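Local coordinates for protein tricorn protease (Thermoplasma acidophilum, PDB 1K32) that probably cleaves peptides downstream of the proteasome as a serine protease, with beta propellers implicated in gating access to its active site, at residues S429-F434 with G538-N543; R26-C31 with A58-D63; D142-V147 with F743-D748. All blocks are in the same frame, centred on the assembly; numbering follows the deposited sequence.

Interaction 1 of 3, residues S429-F434 with G538-N543; sequences SDNSRF and GEYDLN
Phe434 drives an edge of its ring into one face of Tyr540, and this T-shaped stack forms the tight half of the contact. The two centroids lie 4.9 Å apart with the planes at 85°, and Phe434 CE1 comes to 3.7 Å from Tyr540 CZ. Farther along the same phenyl ring, Phe434 CD2 meets Leu542 CD1 at 3.8 Å, which leaves Phe434 between an aromatic and an aliphatic neighbour of the 538-543 loop. Its backbone N is also fixed, by a nearly straight bond of 2.8 Å to Ser429 OG. Toward solvent the fit is looser. Arg433 runs extended past Tyr540 in the opposite sense, and its NH2 reaches the tyrosine rim, 3.6 Å from CD1 of Tyr540, while Glu460 and Asp458 hold the guanidinium by salt bridges. Asn431 ND2 makes a weak, bent bond of 3.3 Å to Tyr540 OH (123° at the hydrogen), a hydroxyl that is also hydrogen-bonded to Ser483 O. The chi1 of Asn431, 62°, sets CG between the backbone N and the carbonyl carbon and folds OD1 back on its own turn. There OD1 receives Arg433 N at 2.9 Å, an Asx turn, and Ser429 OG from the other face of the amide. The contact thus ties a turn of one propeller blade to a long loop of the next: Phe434, opening strand 434-441, rests on Val456 and on Phe479 of the following blade's strand 474-479, while Leu542 reaches Val456, Phe465 of strand 463-466 and Leu518.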
ATOM      1  N   SER A 429      16.723  35.587  16.675  1.00 22.40           N
ATOM      2  CA  SER A 429      17.558  34.831  15.734  1.00 22.21           C
ATOM      3  C   SER A 429      18.337  33.740  16.464  1.00 22.91           C
ATOM      4  O   SER A 429      18.661  33.888  17.647  1.00 23.23           O
ATOM      5  CB  SER A 429      18.530  35.763  14.988  1.00 24.29           C
ATOM      6  OG  SER A 429      19.376  36.493  15.874  1.00 24.53           O
ATOM      7  N   ASP A 430      18.643  32.648  15.766  1.00 23.96           N
ATOM      8  CA  ASP A 430      19.369  31.542  16.384  1.00 26.01           C
ATOM      9  C   ASP A 430      20.753  31.902  16.918  1.00 26.95           C
ATOM     10  O   ASP A 430      21.220  31.279  17.863  1.00 26.84           O
ATOM     11  CB  ASP A 430      19.505  30.364  15.419  1.00 28.89           C
ATOM     12  CG  ASP A 430      18.217  29.571  15.274  1.00 32.60           C
ATOM     13  OD1 ASP A 430      18.299  28.397  14.863  1.00 34.34           O
ATOM     14  OD2 ASP A 430      17.129  30.117  15.558  1.00 33.94           O
ATOM     15  N   ASN A 431      21.410  32.888  16.314  1.00 26.64           N
ATOM     16  CA  ASN A 431      22.726  33.299  16.784  1.00 28.75           C
ATOM     17  C   ASN A 431      22.596  34.384  17.863  1.00 29.87           C
ATOM     18  O   ASN A 431      23.583  35.014  18.248  1.00 28.14           O
ATOM     19  CB  ASN A 431      23.594  33.807  15.621  1.00 27.76           C
ATOM     20  CG  ASN A 431      23.008  35.024  14.936  1.00 27.42           C
ATOM     21  OD1 ASN A 431      22.137  35.698  15.480  1.00 25.25           O
ATOM     22  ND2 ASN A 431      23.498  35.320  13.737  1.00 24.43           N
ATOM     23  N   SER A 432      21.366  34.590  18.335  1.00 28.98           N
ATOM     24  CA  SER A 432      21.067  35.564  19.394  1.00 28.87           C
ATOM     25  C   SER A 432      21.430  37.014  19.092  1.00 27.83           C
ATOM     26  O   SER A 432      21.514  37.842  20.000  1.00 29.20           O
ATOM     27  CB  SER A 432      21.757  35.132  20.693  1.00 29.45           C
ATOM     28  OG  SER A 432      21.383  33.810  21.052  1.00 31.68           O
ATOM     29  N   ARG A 433      21.621  37.340  17.819  1.00 28.02           N
ATOM     30  CA  ARG A 433      21.994  38.701  17.456  1.00 27.65           C
ATOM     31  C   ARG A 433      20.852  39.688  17.161  1.00 26.75           C
ATOM     32  O   ARG A 433      20.975  40.880  17.456  1.00 24.91           O
ATOM     33  CB  ARG A 433      22.955  38.672  16.271  1.00 29.23           C
ATOM     34  CG  ARG A 433      23.305  40.055  15.764  1.00 34.19           C
ATOM     35  CD  ARG A 433      24.600  40.058  14.981  1.00 35.30           C
ATOM     36  NE  ARG A 433      24.838  41.363  14.384  1.00 35.34           N
ATOM     37  CZ  ARG A 433      25.893  41.660  13.635  1.00 36.21           C
ATOM     38  NH1 ARG A 433      26.024  42.880  13.125  1.00 35.28           N
ATOM     39  NH2 ARG A 433      26.819  40.739  13.401  1.00 35.36           N
ATOM     40  N   PHE A 434      19.754  39.201  16.590  1.00 22.65           N
ATOM     41  CA  PHE A 434      18.640  40.075  16.248  1.00 23.70           C
ATOM     42  C   PHE A 434      17.322  39.687  16.913  1.00 23.56           C
ATOM     43  O   PHE A 434      17.067  38.514  17.218  1.00 21.26           O
ATOM     44  CB  PHE A 434      18.404  40.093  14.726  1.00 24.62           C
ATOM     45  CG  PHE A 434      19.656  40.182  13.909  1.00 25.00           C
ATOM     46  CD1 PHE A 434      20.242  39.038  13.384  1.00 26.37           C
ATOM     47  CD2 PHE A 434      20.249  41.414  13.648  1.00 26.02           C
ATOM     48  CE1 PHE A 434      21.403  39.124  12.606  1.00 26.87           C
ATOM     49  CE2 PHE A 434      21.408  41.503  12.873  1.00 23.25           C
ATOM     50  CZ  PHE A 434      21.982  40.363  12.355  1.00 24.88           C
ATOM     51  N   GLY A 538      29.172  39.208   1.198  1.00 49.24           N
ATOM     52  CA  GLY A 538      28.498  40.367   1.738  1.00 45.20           C
ATOM     53  C   GLY A 538      28.340  40.229   3.238  1.00 43.67           C
ATOM     54  O   GLY A 538      28.242  39.117   3.766  1.00 42.31           O
ATOM     55  N   GLU A 539      28.320  41.369   3.923  1.00 42.64           N
ATOM     56  CA  GLU A 539      28.165  41.428   5.378  1.00 41.58           C
ATOM     57  C   GLU A 539      26.723  41.832   5.730  1.00 39.02           C
ATOM     58  O   GLU A 539      26.001  42.361   4.887  1.00 37.54           O
ATOM     59  CB  GLU A 539      29.141  42.465   5.948  1.00 42.36           C
ATOM     60  CG  GLU A 539      28.979  42.739   7.436  1.00 47.31           C
ATOM     61  CD  GLU A 539      29.865  43.876   7.931  1.00 50.02           C
ATOM     62  OE1 GLU A 539      29.678  45.027   7.475  1.00 50.70           O
ATOM     63  OE2 GLU A 539      30.749  43.620   8.781  1.00 50.54           O
ATOM     64  N   TYR A 540      26.302  41.574   6.965  1.00 36.94           N
ATOM     65  CA  TYR A 540      24.962  41.972   7.393  1.00 34.45           C
ATOM     66  C   TYR A 540      24.842  43.476   7.182  1.00 34.01           C
ATOM     67  O   TYR A 540      25.804  44.215   7.375  1.00 33.98           O
ATOM     68  CB  TYR A 540      24.747  41.715   8.886  1.00 31.95           C
ATOM     69  CG  TYR A 540      24.445  40.297   9.293  1.00 32.70           C
ATOM     70  CD1 TYR A 540      25.109  39.724  10.378  1.00 31.32           C
ATOM     71  CD2 TYR A 540      23.453  39.543   8.646  1.00 29.50           C
ATOM     72  CE1 TYR A 540      24.798  38.449  10.814  1.00 30.69           C
ATOM     73  CE2 TYR A 540      23.132  38.258   9.078  1.00 26.59           C
ATOM     74  CZ  TYR A 540      23.809  37.723  10.167  1.00 27.54           C
ATOM     75  OH  TYR A 540      23.499  36.482  10.655  1.00 26.36           O
ATOM     76  N   ASP A 541      23.656  43.923   6.795  1.00 33.01           N
ATOM     77  CA  ASP A 541      23.386  45.342   6.596  1.00 30.85           C
ATOM     78  C   ASP A 541      21.867  45.470   6.603  1.00 30.27           C
ATOM     79  O   ASP A 541      21.215  45.218   5.588  1.00 27.26           O
ATOM     80  CB  ASP A 541      23.947  45.822   5.262  1.00 32.06           C
ATOM     81  CG  ASP A 541      23.738  47.304   5.048  1.00 31.27           C
ATOM     82  OD1 ASP A 541      23.147  47.953   5.933  1.00 30.83           O
ATOM     83  OD2 ASP A 541      24.166  47.820   3.995  1.00 35.08           O
ATOM     84  N   LEU A 542      21.317  45.853   7.752  1.00 28.03           N
ATOM     85  CA  LEU A 542      19.877  45.976   7.915  1.00 29.98           C
ATOM     86  C   LEU A 542      19.278  47.283   7.420  1.00 29.68           C
ATOM     87  O   LEU A 542      18.075  47.483   7.513  1.00 30.21           O
ATOM     88  CB  LEU A 542      19.494  45.759   9.380  1.00 30.25           C
ATOM     89  CG  LEU A 542      20.035  44.504  10.079  1.00 32.79           C
ATOM     90  CD1 LEU A 542      19.167  44.193  11.290  1.00 32.04           C
ATOM     91  CD2 LEU A 542      20.026  43.329   9.149  1.00 29.38           C
ATOM     92  N   ASN A 543      20.104  48.178   6.894  1.00 30.05           N
ATOM     93  CA  ASN A 543      19.576  49.435   6.380  1.00 30.28           C
ATOM     94  C   ASN A 543      18.718  49.175   5.144  1.00 30.88           C
ATOM     95  O   ASN A 543      19.025  48.284   4.338  1.00 29.30           O
ATOM     96  CB  ASN A 543      20.717  50.380   6.034  1.00 32.65           C
ATOM     97  CG  ASN A 543      21.539  50.754   7.246  1.00 35.36           C
ATOM     98  OD1 ASN A 543      22.725  50.427   7.336  1.00 37.84           O
ATOM     99  ND2 ASN A 543      20.909  51.427   8.196  1.00 34.72           N
TER

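Interaction 2 of 3, residues R26-C31 with A58-D63; sequences RIIFVC and ARFFPD
Arg26 NH1 approaches CE2 of Phe60 to 3.4 Å while making a weak hydrogen bond to Gly64 O, and NE of the same guanidinium forms a long, weak ion pair with Glu37. The chain of Arg26 bends round to get there, at the more exposed end of the contact, and the approach is oblique, with guanidinium and ring planes steeply inclined at 83°. The rest of the interface is apolar. Ile28 has chi1 at 53°, with CG1 between the backbone N and the carbonyl carbon, and this swings the delta methyl out over the ring of Phe60. CD1 of Ile28 stands 4.0 Å from the Phe60 ring centroid and only 16° off its normal, a CH-pi contact over the face. The other branch works nearer the end of the ring, Ile28 CG2 lying 3.5 Å from Phe60 CZ. Ala58, two residues before Phe60 on the same strand, offers its methyl to the same isoleucine, with CB 3.9 Å from Ile28 CD1. Asp21 OD1 is hydrogen-bonded to the backbone N of Phe60 and lies in a long, weak ion pair with Arg59 NE; its strand, 18-23, pairs through its backbone with Ile28, so this carboxylate links the two blades. The strands run nearly antiparallel with their axes 7.8 Å apart, too far for backbone pairing and suited to face-to-face packing of adjacent propeller blades. Ile67, touching Ile28, Ala58 and Phe60, and Leu35, touching Ile28 and Ala58, continue this layer. Cohesion between the two strands therefore rests on shape and dispersion, with one methyl laid over an aromatic face and others packed around it, and the polar ties come from residues at the border of the apolar patch.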
ATOM      1  N   ARG A  26     -37.577  32.425  63.561  1.00 30.89           N
ATOM      2  CA  ARG A  26     -36.707  31.606  62.731  1.00 32.72           C
ATOM      3  C   ARG A  26     -36.154  32.424  61.584  1.00 30.55           C
ATOM      4  O   ARG A  26     -36.872  33.179  60.937  1.00 29.21           O
ATOM      5  CB  ARG A  26     -37.453  30.386  62.168  1.00 34.37           C
ATOM      6  CG  ARG A  26     -38.178  29.550  63.214  1.00 38.70           C
ATOM      7  CD  ARG A  26     -38.241  28.075  62.826  1.00 42.05           C
ATOM      8  NE  ARG A  26     -38.818  27.825  61.502  1.00 45.83           N
ATOM      9  CZ  ARG A  26     -40.065  28.121  61.149  1.00 46.37           C
ATOM     10  NH1 ARG A  26     -40.486  27.843  59.928  1.00 48.26           N
ATOM     11  NH2 ARG A  26     -40.888  28.708  62.007  1.00 48.65           N
ATOM     12  N   ILE A  27     -34.859  32.270  61.353  1.00 29.19           N
ATOM     13  CA  ILE A  27     -34.174  32.968  60.281  1.00 27.57           C
ATOM     14  C   ILE A  27     -33.385  31.967  59.474  1.00 25.43           C
ATOM     15  O   ILE A  27     -32.635  31.181  60.040  1.00 27.03           O
ATOM     16  CB  ILE A  27     -33.194  33.999  60.835  1.00 29.13           C
ATOM     17  CG1 ILE A  27     -33.967  35.213  61.341  1.00 31.13           C
ATOM     18  CG2 ILE A  27     -32.179  34.366  59.785  1.00 29.08           C
ATOM     19  CD1 ILE A  27     -33.104  36.212  62.072  1.00 34.53           C
ATOM     20  N   ILE A  28     -33.576  31.975  58.159  1.00 23.57           N
ATOM     21  CA  ILE A  28     -32.821  31.084  57.288  1.00 21.37           C
ATOM     22  C   ILE A  28     -31.846  31.961  56.511  1.00 21.22           C
ATOM     23  O   ILE A  28     -32.102  33.149  56.286  1.00 22.11           O
ATOM     24  CB  ILE A  28     -33.737  30.278  56.315  1.00 20.26           C
ATOM     25  CG1 ILE A  28     -34.659  31.200  55.518  1.00 19.59           C
ATOM     26  CG2 ILE A  28     -34.531  29.263  57.111  1.00 20.59           C
ATOM     27  CD1 ILE A  28     -35.575  30.448  54.514  1.00 19.52           C
ATOM     28  N   PHE A  29     -30.718  31.387  56.124  1.00 20.07           N
ATOM     29  CA  PHE A  29     -29.708  32.138  55.412  1.00 20.24           C
ATOM     30  C   PHE A  29     -28.767  31.164  54.735  1.00 20.09           C
ATOM     31  O   PHE A  29     -28.814  29.963  54.991  1.00 17.50           O
ATOM     32  CB  PHE A  29     -28.933  33.040  56.400  1.00 22.28           C
ATOM     33  CG  PHE A  29     -28.253  32.283  57.510  1.00 22.38           C
ATOM     34  CD1 PHE A  29     -26.992  31.713  57.317  1.00 22.69           C
ATOM     35  CD2 PHE A  29     -28.901  32.075  58.726  1.00 24.32           C
ATOM     36  CE1 PHE A  29     -26.392  30.942  58.314  1.00 22.99           C
ATOM     37  CE2 PHE A  29     -28.307  31.303  59.734  1.00 24.23           C
ATOM     38  CZ  PHE A  29     -27.050  30.734  59.522  1.00 23.82           C
ATOM     39  N   VAL A  30     -27.914  31.695  53.865  1.00 20.43           N
ATOM     40  CA  VAL A  30     -26.962  30.870  53.151  1.00 20.47           C
ATOM     41  C   VAL A  30     -25.580  31.006  53.767  1.00 21.34           C
ATOM     42  O   VAL A  30     -25.168  32.094  54.178  1.00 20.33           O
ATOM     43  CB  VAL A  30     -26.877  31.264  51.653  1.00 21.49           C
ATOM     44  CG1 VAL A  30     -25.799  30.438  50.978  1.00 21.83           C
ATOM     45  CG2 VAL A  30     -28.241  31.036  50.952  1.00 20.58           C
ATOM     46  N   CYS A  31     -24.884  29.880  53.852  1.00 21.69           N
ATOM     47  CA  CYS A  31     -23.527  29.832  54.382  1.00 23.48           C
ATOM     48  C   CYS A  31     -22.876  28.651  53.694  1.00 22.84           C
ATOM     49  O   CYS A  31     -23.405  27.536  53.753  1.00 21.63           O
ATOM     50  CB  CYS A  31     -23.529  29.617  55.903  1.00 23.56           C
ATOM     51  SG  CYS A  31     -21.874  29.401  56.601  1.00 28.22           S
ATOM     52  N   ALA A  58     -33.630  31.817  49.317  1.00 18.73           N
ATOM     53  CA  ALA A  58     -34.525  30.873  49.996  1.00 19.99           C
ATOM     54  C   ALA A  58     -35.626  31.704  50.629  1.00 21.15           C
ATOM     55  O   ALA A  58     -35.338  32.660  51.353  1.00 17.58           O
ATOM     56  CB  ALA A  58     -33.776  30.093  51.071  1.00 19.17           C
ATOM     57  N   ARG A  59     -36.874  31.334  50.348  1.00 18.95           N
ATOM     58  CA  ARG A  59     -38.031  32.062  50.847  1.00 20.43           C
ATOM     59  C   ARG A  59     -39.034  31.183  51.574  1.00 20.94           C
ATOM     60  O   ARG A  59     -39.470  30.162  51.039  1.00 21.88           O
ATOM     61  CB  ARG A  59     -38.757  32.752  49.680  1.00 20.72           C
ATOM     62  CG  ARG A  59     -38.002  33.916  49.033  1.00 21.79           C
ATOM     63  CD  ARG A  59     -37.883  35.083  50.013  1.00 23.90           C
ATOM     64  NE  ARG A  59     -39.191  35.615  50.374  1.00 25.67           N
ATOM     65  CZ  ARG A  59     -39.955  36.342  49.564  1.00 27.37           C
ATOM     66  NH1 ARG A  59     -41.134  36.782  49.977  1.00 28.07           N
ATOM     67  NH2 ARG A  59     -39.535  36.641  48.343  1.00 28.75           N
ATOM     68  N   PHE A  60     -39.406  31.598  52.782  1.00 21.81           N
ATOM     69  CA  PHE A  60     -40.406  30.891  53.583  1.00 22.94           C
ATOM     70  C   PHE A  60     -41.763  31.068  52.906  1.00 23.50           C
ATOM     71  O   PHE A  60     -42.070  32.149  52.415  1.00 22.69           O
ATOM     72  CB  PHE A  60     -40.570  31.511  54.982  1.00 20.65           C
ATOM     73  CG  PHE A  60     -39.535  31.094  55.998  1.00 21.68           C
ATOM     74  CD1 PHE A  60     -38.586  32.003  56.456  1.00 22.78           C
ATOM     75  CD2 PHE A  60     -39.561  29.826  56.560  1.00 23.05           C
ATOM     76  CE1 PHE A  60     -37.683  31.654  57.468  1.00 24.90           C
ATOM     77  CE2 PHE A  60     -38.663  29.462  57.569  1.00 22.81           C
ATOM     78  CZ  PHE A  60     -37.725  30.378  58.025  1.00 22.49           C
ATOM     79  N   PHE A  61     -42.579  30.023  52.881  1.00 24.38           N
ATOM     80  CA  PHE A  61     -43.918  30.181  52.342  1.00 27.63           C
ATOM     81  C   PHE A  61     -44.628  30.952  53.456  1.00 29.59           C
ATOM     82  O   PHE A  61     -44.169  30.948  54.601  1.00 27.90           O
ATOM     83  CB  PHE A  61     -44.601  28.826  52.117  1.00 26.80           C
ATOM     84  CG  PHE A  61     -44.377  28.260  50.751  1.00 25.44           C
ATOM     85  CD1 PHE A  61     -43.125  27.788  50.370  1.00 26.39           C
ATOM     86  CD2 PHE A  61     -45.422  28.202  49.832  1.00 26.18           C
ATOM     87  CE1 PHE A  61     -42.919  27.264  49.090  1.00 23.70           C
ATOM     88  CE2 PHE A  61     -45.225  27.681  48.555  1.00 24.62           C
ATOM     89  CZ  PHE A  61     -43.973  27.211  48.186  1.00 24.77           C
ATOM     90  N   PRO A  62     -45.748  31.618  53.141  1.00 31.12           N
ATOM     91  CA  PRO A  62     -46.518  32.402  54.115  1.00 33.87           C
ATOM     92  C   PRO A  62     -46.728  31.816  55.521  1.00 33.71           C
ATOM     93  O   PRO A  62     -46.638  32.542  56.510  1.00 32.73           O
ATOM     94  CB  PRO A  62     -47.844  32.656  53.382  1.00 35.04           C
ATOM     95  CG  PRO A  62     -47.913  31.528  52.380  1.00 35.24           C
ATOM     96  CD  PRO A  62     -46.498  31.493  51.883  1.00 31.93           C
ATOM     97  N   ASP A  63     -46.998  30.519  55.615  1.00 33.76           N
ATOM     98  CA  ASP A  63     -47.222  29.903  56.916  1.00 35.10           C
ATOM     99  C   ASP A  63     -45.939  29.420  57.588  1.00 35.72           C
ATOM    100  O   ASP A  63     -45.984  28.832  58.675  1.00 35.70           O
ATOM    101  CB  ASP A  63     -48.212  28.743  56.787  1.00 36.60           C
ATOM    102  CG  ASP A  63     -47.700  27.633  55.900  1.00 38.89           C
ATOM    103  OD1 ASP A  63     -48.495  26.726  55.573  1.00 41.71           O
ATOM    104  OD2 ASP A  63     -46.507  27.656  55.537  1.00 40.09           O
TER

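Interaction 3 of 3, residues D142-V147 with F743-D748; sequences DGINFV and FKLDGD
A chi1 of -178° sets CG of Asn145 opposite its backbone N and carries the amide out toward strand 743-746, whose backbone presents CB of Leu745 toward it; Leu745 chi1 (-171°) places only CG, within touch of Ile144. Asn145 OD1 accepts the backbone N of Leu745 at 3.2 Å, and the bond is almost straight at the hydrogen, 174°, although the donor stands well above the carbonyl plane. At the root of the side chain, Asn145 CB lies 3.8 Å from Leu745 CB, and Ile144 CG2 adds a looser apolar touch, 4.3 Å from Leu745 CG. A water bridges the segments: it accepts from Phe146 N at 2.8 Å and sits 2.9 Å from Asn145 OD1 and 3.1 Å from Phe743 O. The other end of the amide, ND2, is hydrogen-bonded to Glu140 OE2, opposite the classic beta bulge at Ile144 and Asn145; this second bond should fix the rotation of the amide. A leucine in place of Asn145 would probably leave the Leu745 N-H without its acceptor, Glu140 without this donor and the water less firmly held. The strands cross roughly at right angles, joining the edge of a propeller blade to the PDZ domain. With one direct bond, one water and a few loose aliphatic contacts, this small surface junction relies on polar complementarity more than on an apolar core.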
ATOM      1  N   ASP A 142     -46.863  21.764  42.560  1.00 26.33           N
ATOM      2  CA  ASP A 142     -45.419  21.623  42.603  1.00 25.51           C
ATOM      3  C   ASP A 142     -44.740  21.608  41.236  1.00 25.08           C
ATOM      4  O   ASP A 142     -43.836  20.805  41.003  1.00 25.18           O
ATOM      5  CB  ASP A 142     -45.050  20.350  43.361  1.00 28.40           C
ATOM      6  CG  ASP A 142     -45.557  20.355  44.793  1.00 30.16           C
ATOM      7  OD1 ASP A 142     -45.462  19.298  45.449  1.00 31.16           O
ATOM      8  OD2 ASP A 142     -46.050  21.406  45.261  1.00 29.23           O
ATOM      9  N   GLY A 143     -45.167  22.484  40.330  1.00 22.92           N
ATOM     10  CA  GLY A 143     -44.536  22.530  39.019  1.00 23.06           C
ATOM     11  C   GLY A 143     -45.215  21.788  37.876  1.00 22.64           C
ATOM     12  O   GLY A 143     -44.705  21.790  36.766  1.00 22.40           O
ATOM     13  N   ILE A 144     -46.360  21.159  38.128  1.00 24.03           N
ATOM     14  CA  ILE A 144     -47.060  20.435  37.060  1.00 25.77           C
ATOM     15  C   ILE A 144     -47.553  21.415  36.002  1.00 24.20           C
ATOM     16  O   ILE A 144     -47.582  21.106  34.809  1.00 22.56           O
ATOM     17  CB  ILE A 144     -48.306  19.648  37.591  1.00 27.98           C
ATOM     18  CG1 ILE A 144     -47.877  18.549  38.572  1.00 29.81           C
ATOM     19  CG2 ILE A 144     -49.090  19.040  36.406  1.00 26.06           C
ATOM     20  CD1 ILE A 144     -47.123  17.377  37.946  1.00 30.99           C
ATOM     21  N   ASN A 145     -47.929  22.604  36.449  1.00 24.37           N
ATOM     22  CA  ASN A 145     -48.455  23.620  35.551  1.00 25.43           C
ATOM     23  C   ASN A 145     -48.050  25.023  36.007  1.00 25.14           C
ATOM     24  O   ASN A 145     -47.875  25.275  37.198  1.00 26.63           O
ATOM     25  CB  ASN A 145     -49.988  23.497  35.502  1.00 26.12           C
ATOM     26  CG  ASN A 145     -50.637  24.481  34.540  1.00 28.78           C
ATOM     27  OD1 ASN A 145     -50.370  24.467  33.334  1.00 28.57           O
ATOM     28  ND2 ASN A 145     -51.503  25.340  35.070  1.00 27.57           N
ATOM     29  N   PHE A 146     -47.883  25.933  35.057  1.00 23.28           N
ATOM     30  CA  PHE A 146     -47.511  27.304  35.392  1.00 23.60           C
ATOM     31  C   PHE A 146     -48.513  28.227  34.730  1.00 24.04           C
ATOM     32  O   PHE A 146     -48.767  28.131  33.527  1.00 24.63           O
ATOM     33  CB  PHE A 146     -46.098  27.638  34.906  1.00 21.31           C
ATOM     34  CG  PHE A 146     -45.035  26.774  35.505  1.00 22.14           C
ATOM     35  CD1 PHE A 146     -44.786  25.501  34.996  1.00 21.29           C
ATOM     36  CD2 PHE A 146     -44.310  27.208  36.614  1.00 20.14           C
ATOM     37  CE1 PHE A 146     -43.828  24.677  35.587  1.00 21.36           C
ATOM     38  CE2 PHE A 146     -43.359  26.394  37.208  1.00 19.23           C
ATOM     39  CZ  PHE A 146     -43.110  25.128  36.701  1.00 17.82           C
ATOM     40  N   VAL A 147     -49.082  29.116  35.530  1.00 22.79           N
ATOM     41  CA  VAL A 147     -50.080  30.047  35.051  1.00 23.11           C
ATOM     42  C   VAL A 147     -49.478  31.444  35.001  1.00 23.32           C
ATOM     43  O   VAL A 147     -49.124  32.007  36.031  1.00 18.14           O
ATOM     44  CB  VAL A 147     -51.309  30.073  35.991  1.00 23.20           C
ATOM     45  CG1 VAL A 147     -52.338  31.024  35.446  1.00 21.08           C
ATOM     46  CG2 VAL A 147     -51.887  28.654  36.161  1.00 22.41           C
ATOM     47  N   PHE A 743     -46.970  24.432  27.095  1.00 26.64           N
ATOM     48  CA  PHE A 743     -48.011  23.491  27.519  1.00 27.66           C
ATOM     49  C   PHE A 743     -48.926  24.056  28.594  1.00 29.05           C
ATOM     50  O   PHE A 743     -48.495  24.823  29.454  1.00 27.80           O
ATOM     51  CB  PHE A 743     -47.392  22.192  28.035  1.00 25.98           C
ATOM     52  CG  PHE A 743     -46.293  21.662  27.174  1.00 26.61           C
ATOM     53  CD1 PHE A 743     -44.963  21.756  27.588  1.00 24.28           C
ATOM     54  CD2 PHE A 743     -46.575  21.083  25.940  1.00 26.28           C
ATOM     55  CE1 PHE A 743     -43.934  21.282  26.789  1.00 24.04           C
ATOM     56  CE2 PHE A 743     -45.547  20.605  25.130  1.00 25.91           C
ATOM     57  CZ  PHE A 743     -44.219  20.707  25.555  1.00 24.17           C
ATOM     58  N   LYS A 744     -50.193  23.650  28.537  1.00 29.99           N
ATOM     59  CA  LYS A 744     -51.205  24.084  29.490  1.00 32.10           C
ATOM     60  C   LYS A 744     -51.965  22.847  29.976  1.00 32.44           C
ATOM     61  O   LYS A 744     -52.516  22.088  29.173  1.00 29.25           O
ATOM     62  CB  LYS A 744     -52.164  25.068  28.807  1.00 33.77           C
ATOM     63  CG  LYS A 744     -53.304  25.574  29.667  1.00 40.04           C
ATOM     64  CD  LYS A 744     -54.263  26.431  28.827  1.00 44.70           C
ATOM     65  CE  LYS A 744     -55.526  26.826  29.594  1.00 45.88           C
ATOM     66  NZ  LYS A 744     -56.528  27.518  28.724  1.00 45.85           N
ATOM     67  N   LEU A 745     -51.973  22.634  31.288  1.00 32.48           N
ATOM     68  CA  LEU A 745     -52.670  21.493  31.863  1.00 35.37           C
ATOM     69  C   LEU A 745     -54.163  21.781  31.803  1.00 35.87           C
ATOM     70  O   LEU A 745     -54.655  22.663  32.501  1.00 36.14           O
ATOM     71  CB  LEU A 745     -52.212  21.282  33.316  1.00 36.40           C
ATOM     72  CG  LEU A 745     -52.599  20.043  34.137  1.00 37.34           C
ATOM     73  CD1 LEU A 745     -54.007  20.169  34.649  1.00 38.98           C
ATOM     74  CD2 LEU A 745     -52.421  18.787  33.299  1.00 37.54           C
ATOM     75  N   ASP A 746     -54.874  21.051  30.950  1.00 36.70           N
ATOM     76  CA  ASP A 746     -56.318  21.226  30.796  1.00 38.77           C
ATOM     77  C   ASP A 746     -56.999  19.931  31.245  1.00 37.88           C
ATOM     78  O   ASP A 746     -57.083  18.962  30.487  1.00 35.77           O
ATOM     79  CB  ASP A 746     -56.652  21.518  29.333  1.00 42.78           C
ATOM     80  CG  ASP A 746     -58.125  21.824  29.115  1.00 46.70           C
ATOM     81  OD1 ASP A 746     -58.986  21.054  29.595  1.00 48.03           O
ATOM     82  OD2 ASP A 746     -58.418  22.842  28.448  1.00 49.09           O
ATOM     83  N   GLY A 747     -57.488  19.917  32.478  1.00 37.35           N
ATOM     84  CA  GLY A 747     -58.102  18.709  32.988  1.00 37.74           C
ATOM     85  C   GLY A 747     -56.962  17.802  33.402  1.00 38.34           C
ATOM     86  O   GLY A 747     -56.105  18.192  34.197  1.00 38.29           O
ATOM     87  N   ASP A 748     -56.912  16.598  32.857  1.00 37.78           N
ATOM     88  CA  ASP A 748     -55.834  15.686  33.223  1.00 38.40           C
ATOM     89  C   ASP A 748     -54.817  15.544  32.088  1.00 35.83           C
ATOM     90  O   ASP A 748     -53.934  14.696  32.141  1.00 33.58           O
ATOM     91  CB  ASP A 748     -56.413  14.320  33.530  1.00 42.90           C
ATOM     92  CG  ASP A 748     -56.894  13.632  32.287  1.00 46.74           C
ATOM     93  OD1 ASP A 748     -57.766  14.215  31.608  1.00 49.03           O
ATOM     94  OD2 ASP A 748     -56.389  12.532  31.978  1.00 48.87           O
TER
HETATM   95  O   HOH W   1     -47.654  25.095  32.444  1.00 22.18           O

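From the N terminus, interaction 2 comes first, closing a short loop between residues 26-31 and 58-63 and joining the first two blades of the N-terminal propeller. Interaction 3 opens afterwards, on the outermost strand of the third blade, and closes some 600 residues later at 743-748 in the PDZ domain. Interaction 1 is nested inside that long excursion and ties neighbouring blades of the second propeller. None of the three cross. Interactions 2 and 3 share one side of the chain, their centres about 27 Å apart, whereas interaction 1 lies across the chain's centre, about 73 Å from interaction 2 and 78 Å from interaction 3, centre to centre.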